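Uncharacterized protein (Helicobacter pylori, PDB 4O5J) probably acts as the sialic acid-binding adhesin SabA, an outer membrane protein whose extracellular domain attaches the bacterium to sialylated glycans. Local coordinates at residues 65-70 and 292-297; 73-78 and 262-267. All coordinates share one frame; numbering follows the deposited sequence.

Contact 1: residues 65-70 and 292-297; sequences NYLKSF and QNQKQV
Gln294 NE2 donates a hydrogen bond to the backbone O of Leu67, 2.9 Å away. The bond is nearly straight. The acceptor lies almost in the amide plane of Gln294, while the donor is tilted from the carbonyl plane of Leu67. The same carbonyl is also hydrogen-bonded to Thr71 OG1, so at least two groups grip it. At the other end of the amide, Gln294 OE1 takes a hydrogen bond from a water 2.8 Å away. That water sits over one face of the Phe70 ring, toward its rim. Tyr66 OH also lies very close to it, but that pair is doubtful. With both ends bonded, the amide is held against rotation in a buried setting. CG of Gln294 stands anti to the backbone N (chi1 -171°) and the chain beyond it is extended, which carries the amide across to helix 57-76. There the glutamine chain and the Phe70 side chain run alongside each other in opposite directions, with Phe70 CD2 3.3 Å from Gln294 CD and the ring and amide planes 39° apart. Leu67 CD1 packs against Gln294 OE1 at 3.3 Å. The axes of the two helix segments are 11.1 Å apart at closest approach and cross at 47°, a separation that the long glutamine spans. Helix 343-396 packs beside this junction through Tyr357, whose ring meets Phe70 edge-to-face, while Pro82 of helix 82-101 also touches Phe70.

Contact 2: residues 73-78 and 262-267; sequences NNYNST and SNHTLS
An offset aromatic stack joins the C-terminal turn of helix 57-76 to helix 241-268, within the helical bundle of the SabA extracellular adhesion domain. Its two members are Tyr75 and His264, whose CA atoms are 6.8 Å apart. The rings lie almost parallel, with planes at 6° and centroids 3.7 Å apart. Each ring covers one face of the other. His264 CG sits over the centre of the tyrosine ring, and Tyr75 CD2 sits over the centre of the imidazole. Both side chains leave their backbones in the same way, with CG anti to N (chi1 -171° for Tyr75 and 177° for His264). Since both CA atoms direct their side chains across the gap, the two rings are brought face against face. The imidazole lies over the CD2 and CE2 side of the tyrosine ring, with His264 CE1 3.3 Å from Tyr75 CE2. His264 CB sits over the same face, on the CD1 side, and makes a CH-pi contact, 3.7 Å from the Tyr75 ring centroid. The stack is a surface contact, and both residues remain partly exposed. The helix that carries Tyr75 ends just after it, and Ser77 is the first residue to leave helical geometry. The loop residue Ser177 also touches the side chain of Tyr75. The nearest approach within the stack is between Tyr75 CE2 and His264 ND1, at 3.2 Å.

Contacts 1 and 2 lie with their centres about 9 Å apart. Both use helix 57-76: residues 65-70 meet helix 281-309, and residues 73-78 meet helix 241-268. Those two partner helices follow each other in the chain. Contact 1 is buried and polar at its centre, whereas contact 2 is an aromatic stack at the surface. Asn263 links them, since its OD1 lies 3.3 Å from Asn293 CB and takes a weak hydrogen bond from Asn293 ND2. Lys68 NZ also comes close to Ser267 OG, 3.5 Å away. Together the contacts tie three helices of the adhesion domain to one another.

Contact 1: residues 65-70 and 292-297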
loop_
_atom_site.group_PDB
_atom_site.type_symbol
_atom_site.label_atom_id
_atom_site.label_comp_id
_atom_site.label_asym_id
_atom_site.label_seq_id
_atom_site.Cartn_x
_atom_site.Cartn_y
_atom_site.Cartn_z
ATOM N N ASN A 65 23.242 8.718 2.145
ATOM C CA ASN A 65 23.505 7.463 1.485
ATOM C C ASN A 65 22.423 6.394 1.729
ATOM O O ASN A 65 22.107 5.614 0.831
ATOM C CB ASN A 65 24.876 6.925 1.835
ATOM C CG ASN A 65 25.151 5.581 1.160
ATOM O OD1 ASN A 65 24.966 4.519 1.747
ATOM N ND2 ASN A 65 25.543 5.623 -0.098
ATOM N N TYR A 66 21.864 6.344 2.938
ATOM C CA TYR A 66 20.760 5.438 3.187
ATOM C C TYR A 66 19.516 5.828 2.337
ATOM O O TYR A 66 18.900 4.983 1.671
ATOM C CB TYR A 66 20.400 5.429 4.688
ATOM C CG TYR A 66 19.042 4.803 4.849
ATOM C CD1 TYR A 66 18.884 3.395 4.818
ATOM C CD2 TYR A 66 17.883 5.601 4.928
ATOM C CE1 TYR A 66 17.637 2.817 4.916
ATOM C CE2 TYR A 66 16.626 5.022 5.039
ATOM C CZ TYR A 66 16.503 3.646 5.016
ATOM O OH TYR A 66 15.243 3.087 5.111
ATOM N N LEU A 67 19.131 7.104 2.388
ATOM C CA LEU A 67 18.001 7.610 1.645
ATOM C C LEU A 67 18.122 7.225 0.169
ATOM O O LEU A 67 17.198 6.597 -0.417
ATOM C CB LEU A 67 17.974 9.113 1.782
ATOM C CG LEU A 67 16.985 9.798 2.737
ATOM C CD1 LEU A 67 16.332 8.871 3.681
ATOM C CD2 LEU A 67 17.607 10.958 3.474
ATOM N N LYS A 68 19.267 7.557 -0.422
ATOM C CA LYS A 68 19.515 7.305 -1.857
ATOM C C LYS A 68 19.536 5.836 -2.144
ATOM O O LYS A 68 19.028 5.358 -3.174
ATOM C CB LYS A 68 20.849 7.899 -2.327
ATOM C CG LYS A 68 20.857 9.381 -2.269
ATOM C CD LYS A 68 22.241 9.937 -2.607
ATOM C CE LYS A 68 22.217 10.785 -3.890
ATOM N NZ LYS A 68 22.151 9.916 -5.035
ATOM N N SER A 69 20.107 5.077 -1.228
ATOM C CA SER A 69 20.185 3.663 -1.477
ATOM C C SER A 69 18.758 3.031 -1.474
ATOM O O SER A 69 18.422 2.126 -2.273
ATOM C CB SER A 69 21.123 3.086 -0.455
ATOM O OG SER A 69 21.107 1.714 -0.603
ATOM N N PHE A 70 17.881 3.545 -0.617
ATOM C CA PHE A 70 16.519 3.007 -0.585
ATOM C C PHE A 70 15.834 3.383 -1.902
ATOM O O PHE A 70 15.174 2.549 -2.532
ATOM C CB PHE A 70 15.748 3.589 0.582
ATOM C CG PHE A 70 14.285 3.240 0.569
ATOM C CD1 PHE A 70 13.831 2.130 1.270
ATOM C CD2 PHE A 70 13.375 4.001 -0.161
ATOM C CE1 PHE A 70 12.461 1.783 1.253
ATOM C CE2 PHE A 70 12.034 3.674 -0.197
ATOM C CZ PHE A 70 11.564 2.561 0.513
ATOM N N GLN A 292 11.321 13.478 4.035
ATOM C CA GLN A 292 9.867 13.445 4.254
ATOM C C GLN A 292 9.182 12.593 3.245
ATOM O O GLN A 292 8.352 11.725 3.605
ATOM C CB GLN A 292 9.285 14.832 4.184
ATOM C CG GLN A 292 9.707 15.678 5.350
ATOM C CD GLN A 292 9.290 17.126 5.173
ATOM O OE1 GLN A 292 8.177 17.512 5.500
ATOM N NE2 GLN A 292 10.183 17.927 4.667
ATOM N N ASN A 293 9.527 12.783 1.968
ATOM C CA ASN A 293 8.831 12.032 0.886
ATOM C C ASN A 293 9.038 10.546 1.042
ATOM O O ASN A 293 8.095 9.766 0.851
ATOM C CB ASN A 293 9.301 12.444 -0.535
ATOM C CG ASN A 293 8.825 13.816 -0.917
ATOM O OD1 ASN A 293 7.849 14.323 -0.383
ATOM N ND2 ASN A 293 9.510 14.419 -1.841
ATOM N N GLN A 294 10.269 10.143 1.374
ATOM C CA GLN A 294 10.564 8.739 1.496
ATOM C C GLN A 294 9.821 8.164 2.731
ATOM O O GLN A 294 9.390 7.017 2.700
ATOM C CB GLN A 294 12.055 8.492 1.638
ATOM C CG GLN A 294 12.399 7.011 1.555
ATOM C CD GLN A 294 13.907 6.812 1.387
ATOM O OE1 GLN A 294 14.625 6.364 2.323
ATOM N NE2 GLN A 294 14.419 7.171 0.188
ATOM N N LYS A 295 9.641 8.952 3.778
ATOM C CA LYS A 295 8.839 8.476 4.913
ATOM C C LYS A 295 7.365 8.309 4.472
ATOM O O LYS A 295 6.705 7.304 4.811
ATOM C CB LYS A 295 8.953 9.409 6.113
ATOM C CG LYS A 295 8.260 8.810 7.361
ATOM C CD LYS A 295 8.098 9.882 8.430
ATOM C CE LYS A 295 7.859 9.386 9.871
ATOM N NZ LYS A 295 7.142 8.099 9.910
ATOM N N GLN A 296 6.854 9.244 3.658
ATOM C CA GLN A 296 5.473 9.146 3.181
ATOM C C GLN A 296 5.302 7.894 2.313
ATOM O O GLN A 296 4.240 7.258 2.313
ATOM C CB GLN A 296 5.086 10.406 2.399
ATOM C CG GLN A 296 3.694 10.307 1.875
ATOM C CD GLN A 296 2.677 10.090 3.003
ATOM O OE1 GLN A 296 2.500 10.977 3.807
ATOM N NE2 GLN A 296 2.008 8.938 3.051
ATOM N N VAL A 297 6.351 7.528 1.580
ATOM C CA VAL A 297 6.281 6.307 0.744
ATOM C C VAL A 297 6.089 5.079 1.642
ATOM O O VAL A 297 5.216 4.272 1.377
ATOM C CB VAL A 297 7.534 6.129 -0.150
ATOM C CG1 VAL A 297 7.560 4.720 -0.745
ATOM C CG2 VAL A 297 7.562 7.204 -1.238
HETATM O O HOH W 1 13.568 4.268 3.778
#

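Contact 2: residues 73-78 and 262-267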
loop_
_atom_site.group_PDB
_atom_site.type_symbol
_atom_site.label_atom_id
_atom_site.label_comp_id
_atom_site.label_asym_id
_atom_site.label_seq_id
_atom_site.Cartn_x
_atom_site.Cartn_y
_atom_site.Cartn_z
ATOM N N ASN A 73 16.848 1.143 -4.910
ATOM C CA ASN A 73 16.167 -0.147 -4.937
ATOM C C ASN A 73 14.712 -0.040 -5.243
ATOM O O ASN A 73 14.167 -0.825 -6.050
ATOM C CB ASN A 73 16.349 -0.880 -3.612
ATOM C CG ASN A 73 17.714 -1.393 -3.485
ATOM O OD1 ASN A 73 18.308 -1.826 -4.441
ATOM N ND2 ASN A 73 18.239 -1.300 -2.347
ATOM N N ASN A 74 14.057 0.911 -4.577
ATOM C CA ASN A 74 12.608 1.078 -4.730
ATOM C C ASN A 74 12.239 1.353 -6.178
ATOM O O ASN A 74 11.283 0.822 -6.672
ATOM C CB ASN A 74 12.100 2.225 -3.831
ATOM C CG ASN A 74 10.598 2.205 -3.691
ATOM O OD1 ASN A 74 9.979 1.126 -3.484
ATOM N ND2 ASN A 74 9.986 3.376 -3.827
ATOM N N TYR A 75 13.029 2.207 -6.830
ATOM C CA TYR A 75 12.767 2.648 -8.194
ATOM C C TYR A 75 13.185 1.636 -9.259
ATOM O O TYR A 75 12.486 1.467 -10.256
ATOM C CB TYR A 75 13.476 3.958 -8.408
ATOM C CG TYR A 75 13.146 4.654 -9.703
ATOM C CD1 TYR A 75 11.943 5.361 -9.858
ATOM C CD2 TYR A 75 14.054 4.630 -10.755
ATOM C CE1 TYR A 75 11.630 5.978 -11.043
ATOM C CE2 TYR A 75 13.778 5.263 -11.959
ATOM C CZ TYR A 75 12.571 5.940 -12.088
ATOM O OH TYR A 75 12.291 6.568 -13.261
ATOM N N ASN A 76 14.305 0.954 -9.044
ATOM C CA ASN A 76 14.915 0.136 -10.086
ATOM C C ASN A 76 14.741 -1.358 -9.962
ATOM O O ASN A 76 14.864 -2.046 -10.936
ATOM C CB ASN A 76 16.407 0.446 -10.161
ATOM C CG ASN A 76 16.651 1.837 -10.600
ATOM O OD1 ASN A 76 15.951 2.356 -11.459
ATOM N ND2 ASN A 76 17.608 2.478 -9.989
ATOM N N SER A 77 14.447 -1.865 -8.775
ATOM C CA SER A 77 14.435 -3.302 -8.562
ATOM C C SER A 77 13.045 -3.921 -8.668
ATOM O O SER A 77 12.051 -3.241 -8.525
ATOM C CB SER A 77 15.022 -3.636 -7.192
ATOM O OG SER A 77 15.118 -5.046 -7.007
ATOM N N THR A 78 12.993 -5.221 -8.951
ATOM C CA THR A 78 11.739 -5.930 -8.905
ATOM C C THR A 78 11.865 -7.015 -7.881
ATOM O O THR A 78 11.032 -7.909 -7.835
ATOM C CB THR A 78 11.358 -6.570 -10.251
ATOM O OG1 THR A 78 12.417 -7.434 -10.641
ATOM C CG2 THR A 78 11.164 -5.511 -11.347
ATOM N N SER A 262 8.867 10.740 -8.231
ATOM C CA SER A 262 9.333 12.128 -7.910
ATOM C C SER A 262 10.580 12.037 -7.096
ATOM O O SER A 262 11.504 12.794 -7.286
ATOM C CB SER A 262 8.349 12.942 -7.104
ATOM O OG SER A 262 7.139 12.981 -7.807
ATOM N N ASN A 263 10.632 11.082 -6.204
ATOM C CA ASN A 263 11.762 11.053 -5.279
ATOM C C ASN A 263 13.053 10.568 -5.921
ATOM O O ASN A 263 14.157 10.998 -5.538
ATOM C CB ASN A 263 11.437 10.188 -4.076
ATOM C CG ASN A 263 11.670 10.903 -2.775
ATOM O OD1 ASN A 263 11.741 12.124 -2.727
ATOM N ND2 ASN A 263 11.730 10.140 -1.690
ATOM N N HIS A 264 12.924 9.673 -6.891
ATOM C CA HIS A 264 14.080 9.248 -7.647
ATOM C C HIS A 264 14.676 10.443 -8.395
ATOM O O HIS A 264 15.904 10.597 -8.508
ATOM C CB HIS A 264 13.696 8.147 -8.636
ATOM C CG HIS A 264 14.852 7.733 -9.498
ATOM N ND1 HIS A 264 14.945 8.079 -10.837
ATOM C CD2 HIS A 264 16.031 7.042 -9.172
ATOM C CE1 HIS A 264 16.101 7.594 -11.342
ATOM N NE2 HIS A 264 16.779 6.958 -10.321
ATOM N N THR A 265 13.805 11.308 -8.901
ATOM C CA THR A 265 14.224 12.554 -9.541
ATOM C C THR A 265 14.956 13.449 -8.562
ATOM O O THR A 265 16.035 13.963 -8.871
ATOM C CB THR A 265 13.024 13.308 -10.188
ATOM O OG1 THR A 265 12.449 12.454 -11.174
ATOM C CG2 THR A 265 13.479 14.610 -10.890
ATOM N N LEU A 266 14.370 13.641 -7.387
ATOM C CA LEU A 266 14.948 14.499 -6.372
ATOM C C LEU A 266 16.301 13.940 -5.936
ATOM O O LEU A 266 17.274 14.697 -5.787
ATOM C CB LEU A 266 13.993 14.603 -5.175
ATOM C CG LEU A 266 14.455 15.543 -4.088
ATOM C CD1 LEU A 266 14.778 16.939 -4.728
ATOM C CD2 LEU A 266 13.358 15.626 -3.054
ATOM N N SER A 267 16.381 12.625 -5.786
ATOM C CA SER A 267 17.633 11.996 -5.445
ATOM C C SER A 267 18.785 12.410 -6.378
ATOM O O SER A 267 19.914 12.589 -5.930
ATOM C CB SER A 267 17.477 10.504 -5.544
ATOM O OG SER A 267 18.657 9.887 -5.087
#